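Local coordinates for hypothetical protein Llacc01001955 (PDB 1ZUJ), which probably protects DNA during oxidative stress as a Dps protein, a twelve-subunit shell of the ferritin family that binds DNA through an N-terminal helix, at residues L44-L49 with F60-A64; Q77-E83 with E138-L143. All blocks are in the same frame, centred on the assembly; numbering follows the deposited sequence.

Contact 1 of 2, residues L44-L49 with F60-A64; sequences LMQAGL and FREIA
Leu44, Ala47 and Gly48 of helix 26-50 meet Phe60, Ile63 and Ala64 of helix 54-80, two antiparallel neighbours in the four-helix bundle of a Dps subunit. The short segments run at 157° to each other, their axes 8.1 Å apart.

The apolar packing centres on the Phe60 ring. Its CG lies anti to the carbonyl carbon (chi1 -63°), which sets one face of the ring against the Ala47 methyl. Leu44 crosses Phe60 at about a right angle, with CD2 4.0 Å from Phe60 CD1. The other branch of Leu44, CD1, lies 3.8 Å from Ile63 CG2, while Leu44 CB faces Ala64 CB. Gly48, with no side chain, comes close to the opposing backbone, its CA 5.0 Å from Phe60 CA. Phe117 of helix 110-131 and Phe161 of helix 141-165 add further rings around Phe60.

The polar part is one carbonyl. Arg61, extended from CG to NE, donates NE to Gly48 O (2.9 Å) from above the carbonyl plane, and NH2 adds a weak second bond. Leu49 CD2 packs against Arg61 NH2, and Arg61 NH1 forms a salt bridge with Glu76 of a second subunit.

Arg61 therefore ties a backbone oxygen of its own bundle to a carboxylate across the subunit interface, beside an apolar core.

Contact 2 of 2, residues Q77-E83 with E138-L143; sequences QLLDENE and EEKFSL
At the end of the four-helix bundle, the last turn of helix 54-80 and the turn after it pack against the start of helix 141-165 and the short connection leading into it. Glu83, Lys140 and Glu138 form a salt-bridge network here. The Lys140 chain, its CG anti to the carbonyl carbon (chi1 -49°) and bent at three further torsions, brings NZ between the two carboxylates: 3.1 Å from Glu83 OE1, met on the anti lone pair, and 2.7 Å from Glu138 OE1, approached nearly along its C-O axis. Glu83 OE1 also bonds Thr25, ahead of helix 26-50.

Glu81, centre of an inverse gamma turn, crosses the aliphatic part of Lys140, its CD 3.9 Å from Lys140 CB. Deeper in, Leu143 has CG anti to the backbone N (chi1 -175°), which turns its methyls to the other helix: CD1 rests 3.6 Å from Gln77 CB, and CD2 lies 3.7 Å from Leu78 CD1. Leu30 and Leu34 of helix 26-50 extend this apolar layer. The bent Gln77 chain ends beside Ser142, with Gln77 CG 3.3 Å from Ser142 OG.

A methionine in place of Lys140 would probably leave Glu83 and Glu138 without their shared cation, two like charges whose OE1 atoms are only 4.3 Å apart.

The ammonium thus probably offsets the repulsion between these acids and links the two chain turns by charge, over a leucine contact that joins the helices.

How the contacts relate
Helix 54-80 serves both contacts: contact 1 uses its N-terminal part, contact 2 its C-terminal end and the turn beyond. Along the chain they come in series, contact 1 closing before contact 2 opens. Their centres are 29 Å apart, on opposite sides of the chain's centre, and the nearest atoms stay about 17 Å apart. Contact 1 joins the helix to 26-50, its predecessor in sequence, whereas contact 2 joins it to 141-165, the last long helix, after a span of 54 residues. The bundle is thus braced towards both ends of one shared helix, and each site also borders at least one other subunit of the twelve-chain assembly.

Contact 1 of 2, residues L44-L49 with F60-A64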
# COMPACT_ATOMS: atom_id res chain seq x y z
N LEU A 44 9.49 28.11 -13.76
CA LEU A 44 9.11 27.39 -12.53
C LEU A 44 10.29 26.57 -12.05
O LEU A 44 10.86 26.87 -11.01
CB LEU A 44 7.91 26.46 -12.78
CG LEU A 44 6.54 27.08 -13.09
CD1 LEU A 44 5.60 26.05 -13.70
CD2 LEU A 44 5.92 27.68 -11.86
N MET A 45 10.63 25.52 -12.80
CA MET A 45 11.89 24.77 -12.66
C MET A 45 13.05 25.66 -12.22
O MET A 45 13.95 25.21 -11.49
CB MET A 45 12.23 24.08 -13.99
CG MET A 45 12.97 22.75 -13.86
SD MET A 45 12.29 21.33 -14.88
CE MET A 45 13.86 20.91 -15.88
N GLN A 46 13.03 26.91 -12.68
CA GLN A 46 13.99 27.93 -12.26
C GLN A 46 13.75 28.27 -10.81
O GLN A 46 14.66 28.17 -9.99
CB GLN A 46 13.87 29.22 -13.10
CG GLN A 46 15.03 30.24 -12.88
CD GLN A 46 14.68 31.69 -13.22
OE1 GLN A 46 15.53 32.58 -13.06
NE2 GLN A 46 13.45 31.92 -13.67
N ALA A 47 12.52 28.69 -10.53
CA ALA A 47 12.10 29.14 -9.20
C ALA A 47 12.19 28.02 -8.20
O ALA A 47 12.57 28.23 -7.06
CB ALA A 47 10.69 29.70 -9.25
N GLY A 48 11.87 26.81 -8.64
CA GLY A 48 12.00 25.62 -7.83
C GLY A 48 13.43 25.29 -7.47
O GLY A 48 13.65 24.45 -6.60
N LEU A 49 14.40 25.91 -8.13
CA LEU A 49 15.81 25.76 -7.77
C LEU A 49 16.36 26.93 -7.00
O LEU A 49 17.31 26.75 -6.24
CB LEU A 49 16.68 25.53 -9.02
CG LEU A 49 16.86 24.09 -9.51
CD1 LEU A 49 18.03 24.01 -10.48
CD2 LEU A 49 17.06 23.10 -8.36
N PHE A 60 6.53 25.06 -6.71
CA PHE A 60 7.06 25.26 -8.07
C PHE A 60 7.47 23.95 -8.70
O PHE A 60 7.11 23.71 -9.85
CB PHE A 60 8.25 26.23 -8.09
CG PHE A 60 7.91 27.64 -7.64
CD1 PHE A 60 6.69 28.23 -7.95
CD2 PHE A 60 8.83 28.38 -6.89
CE1 PHE A 60 6.39 29.51 -7.53
CE2 PHE A 60 8.53 29.66 -6.47
CZ PHE A 60 7.32 30.23 -6.78
N ARG A 61 8.19 23.10 -7.98
CA ARG A 61 8.60 21.83 -8.57
C ARG A 61 7.40 20.96 -8.85
O ARG A 61 7.51 19.95 -9.54
CB ARG A 61 9.56 21.06 -7.66
CG ARG A 61 10.82 21.78 -7.29
CD ARG A 61 11.91 20.86 -6.83
NE ARG A 61 13.05 21.60 -6.30
CZ ARG A 61 14.27 21.07 -6.14
NH1 ARG A 61 14.49 19.80 -6.45
NH2 ARG A 61 15.26 21.83 -5.66
N GLU A 62 6.27 21.35 -8.26
CA GLU A 62 5.04 20.57 -8.29
C GLU A 62 4.15 21.10 -9.41
O GLU A 62 3.64 20.32 -10.19
CB GLU A 62 4.34 20.62 -6.91
CG GLU A 62 3.01 19.86 -6.77
CD GLU A 62 1.89 20.73 -6.20
OE1 GLU A 62 0.85 20.90 -6.89
OE2 GLU A 62 2.02 21.26 -5.07
N ILE A 63 3.98 22.42 -9.48
CA ILE A 63 3.26 23.04 -10.59
C ILE A 63 4.01 22.68 -11.87
O ILE A 63 3.38 22.33 -12.88
CB ILE A 63 3.16 24.57 -10.46
CG1 ILE A 63 2.34 24.98 -9.22
CG2 ILE A 63 2.48 25.15 -11.69
CD1 ILE A 63 2.65 26.37 -8.71
N ALA A 64 5.34 22.76 -11.82
CA ALA A 64 6.21 22.28 -12.89
C ALA A 64 5.83 20.87 -13.33
O ALA A 64 5.39 20.70 -14.45
CB ALA A 64 7.66 22.33 -12.47

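Contact 2 of 2, residues Q77-E83 with E138-L143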
# COMPACT_ATOMS: atom_id res chain seq x y z
N GLN A 77 -4.30 14.32 -26.98
CA GLN A 77 -5.67 14.49 -27.45
C GLN A 77 -5.74 15.21 -28.80
O GLN A 77 -6.81 15.26 -29.42
CB GLN A 77 -6.47 15.29 -26.42
CG GLN A 77 -7.84 14.71 -26.04
CD GLN A 77 -7.86 14.21 -24.61
OE1 GLN A 77 -8.47 13.18 -24.34
NE2 GLN A 77 -7.19 14.92 -23.71
N LEU A 78 -4.63 15.84 -29.19
CA LEU A 78 -4.39 16.31 -30.56
C LEU A 78 -3.87 15.16 -31.44
O LEU A 78 -4.61 14.69 -32.29
CB LEU A 78 -3.41 17.49 -30.58
CG LEU A 78 -3.92 18.93 -30.36
CD1 LEU A 78 -5.42 19.02 -30.10
CD2 LEU A 78 -3.16 19.61 -29.23
N LEU A 79 -2.63 14.70 -31.24
CA LEU A 79 -2.17 13.49 -31.93
C LEU A 79 -3.36 12.55 -32.18
O LEU A 79 -3.49 11.99 -33.27
CB LEU A 79 -1.06 12.75 -31.16
CG LEU A 79 -1.27 11.30 -30.64
CD1 LEU A 79 -1.31 10.22 -31.73
CD2 LEU A 79 -0.19 10.93 -29.62
N ASP A 80 -4.21 12.40 -31.17
CA ASP A 80 -5.38 11.53 -31.29
C ASP A 80 -6.42 12.07 -32.29
O ASP A 80 -6.89 11.32 -33.13
CB ASP A 80 -6.02 11.29 -29.91
CG ASP A 80 -5.55 9.98 -29.24
OD1 ASP A 80 -4.37 9.57 -29.43
OD2 ASP A 80 -6.30 9.31 -28.51
N GLU A 81 -6.77 13.35 -32.19
CA GLU A 81 -7.66 14.02 -33.16
C GLU A 81 -6.91 14.49 -34.43
O GLU A 81 -7.01 15.66 -34.82
CB GLU A 81 -8.36 15.23 -32.50
CG GLU A 81 -9.59 14.87 -31.65
CD GLU A 81 -10.92 15.15 -32.35
OE1 GLU A 81 -10.93 15.92 -33.33
OE2 GLU A 81 -11.96 14.61 -31.91
N ASN A 82 -6.20 13.56 -35.09
CA ASN A 82 -5.15 13.88 -36.09
C ASN A 82 -4.88 15.37 -36.34
O ASN A 82 -5.32 15.92 -37.35
CB ASN A 82 -5.41 13.16 -37.42
CG ASN A 82 -4.16 13.10 -38.30
OD1 ASN A 82 -3.69 12.02 -38.67
ND2 ASN A 82 -3.60 14.27 -38.61
N GLU A 83 -4.14 16.01 -35.43
CA GLU A 83 -3.76 17.42 -35.57
C GLU A 83 -2.27 17.61 -35.30
O GLU A 83 -1.58 16.72 -34.80
CB GLU A 83 -4.59 18.30 -34.64
CG GLU A 83 -5.77 19.00 -35.31
CD GLU A 83 -5.52 20.47 -35.65
OE1 GLU A 83 -6.53 21.19 -35.84
OE2 GLU A 83 -4.35 20.92 -35.73
N GLU A 138 -15.46 23.15 -33.55
CA GLU A 138 -15.03 22.02 -34.40
C GLU A 138 -15.66 20.71 -33.94
O GLU A 138 -15.50 19.69 -34.62
CB GLU A 138 -13.50 21.85 -34.48
CG GLU A 138 -12.66 23.08 -34.15
CD GLU A 138 -11.28 23.10 -34.80
OE1 GLU A 138 -10.74 22.01 -35.12
OE2 GLU A 138 -10.74 24.22 -34.98
N GLU A 139 -16.35 20.75 -32.80
CA GLU A 139 -16.96 19.56 -32.21
C GLU A 139 -15.89 18.48 -32.06
O GLU A 139 -16.12 17.32 -32.37
CB GLU A 139 -18.17 19.09 -33.03
CG GLU A 139 -19.47 19.88 -32.77
CD GLU A 139 -20.59 19.55 -33.77
OE1 GLU A 139 -20.60 20.15 -34.86
OE2 GLU A 139 -21.47 18.70 -33.47
N LYS A 140 -14.70 18.89 -31.60
CA LYS A 140 -13.68 17.97 -31.12
C LYS A 140 -14.09 17.72 -29.68
O LYS A 140 -13.89 18.58 -28.82
CB LYS A 140 -12.28 18.60 -31.17
CG LYS A 140 -11.89 19.28 -32.51
CD LYS A 140 -10.55 18.75 -33.11
CE LYS A 140 -9.55 19.86 -33.49
NZ LYS A 140 -9.13 19.86 -34.94
N PHE A 141 -14.69 16.57 -29.41
CA PHE A 141 -15.45 16.40 -28.17
C PHE A 141 -14.58 16.12 -26.94
O PHE A 141 -14.66 16.85 -25.94
CB PHE A 141 -16.51 15.30 -28.33
CG PHE A 141 -17.66 15.67 -29.25
CD1 PHE A 141 -18.19 14.73 -30.12
CD2 PHE A 141 -18.23 16.95 -29.22
CE1 PHE A 141 -19.25 15.05 -30.97
CE2 PHE A 141 -19.30 17.28 -30.06
CZ PHE A 141 -19.81 16.33 -30.94
N SER A 142 -13.77 15.07 -27.01
CA SER A 142 -12.89 14.70 -25.89
C SER A 142 -12.04 15.88 -25.44
O SER A 142 -11.93 16.17 -24.25
CB SER A 142 -11.99 13.53 -26.29
OG SER A 142 -10.87 13.42 -25.43
N LEU A 143 -11.45 16.58 -26.41
CA LEU A 143 -10.52 17.66 -26.15
C LEU A 143 -11.15 18.81 -25.40
O LEU A 143 -10.46 19.52 -24.70
CB LEU A 143 -9.92 18.18 -27.46
CG LEU A 143 -8.82 19.26 -27.37
CD1 LEU A 143 -7.46 18.67 -26.98
CD2 LEU A 143 -8.72 20.05 -28.69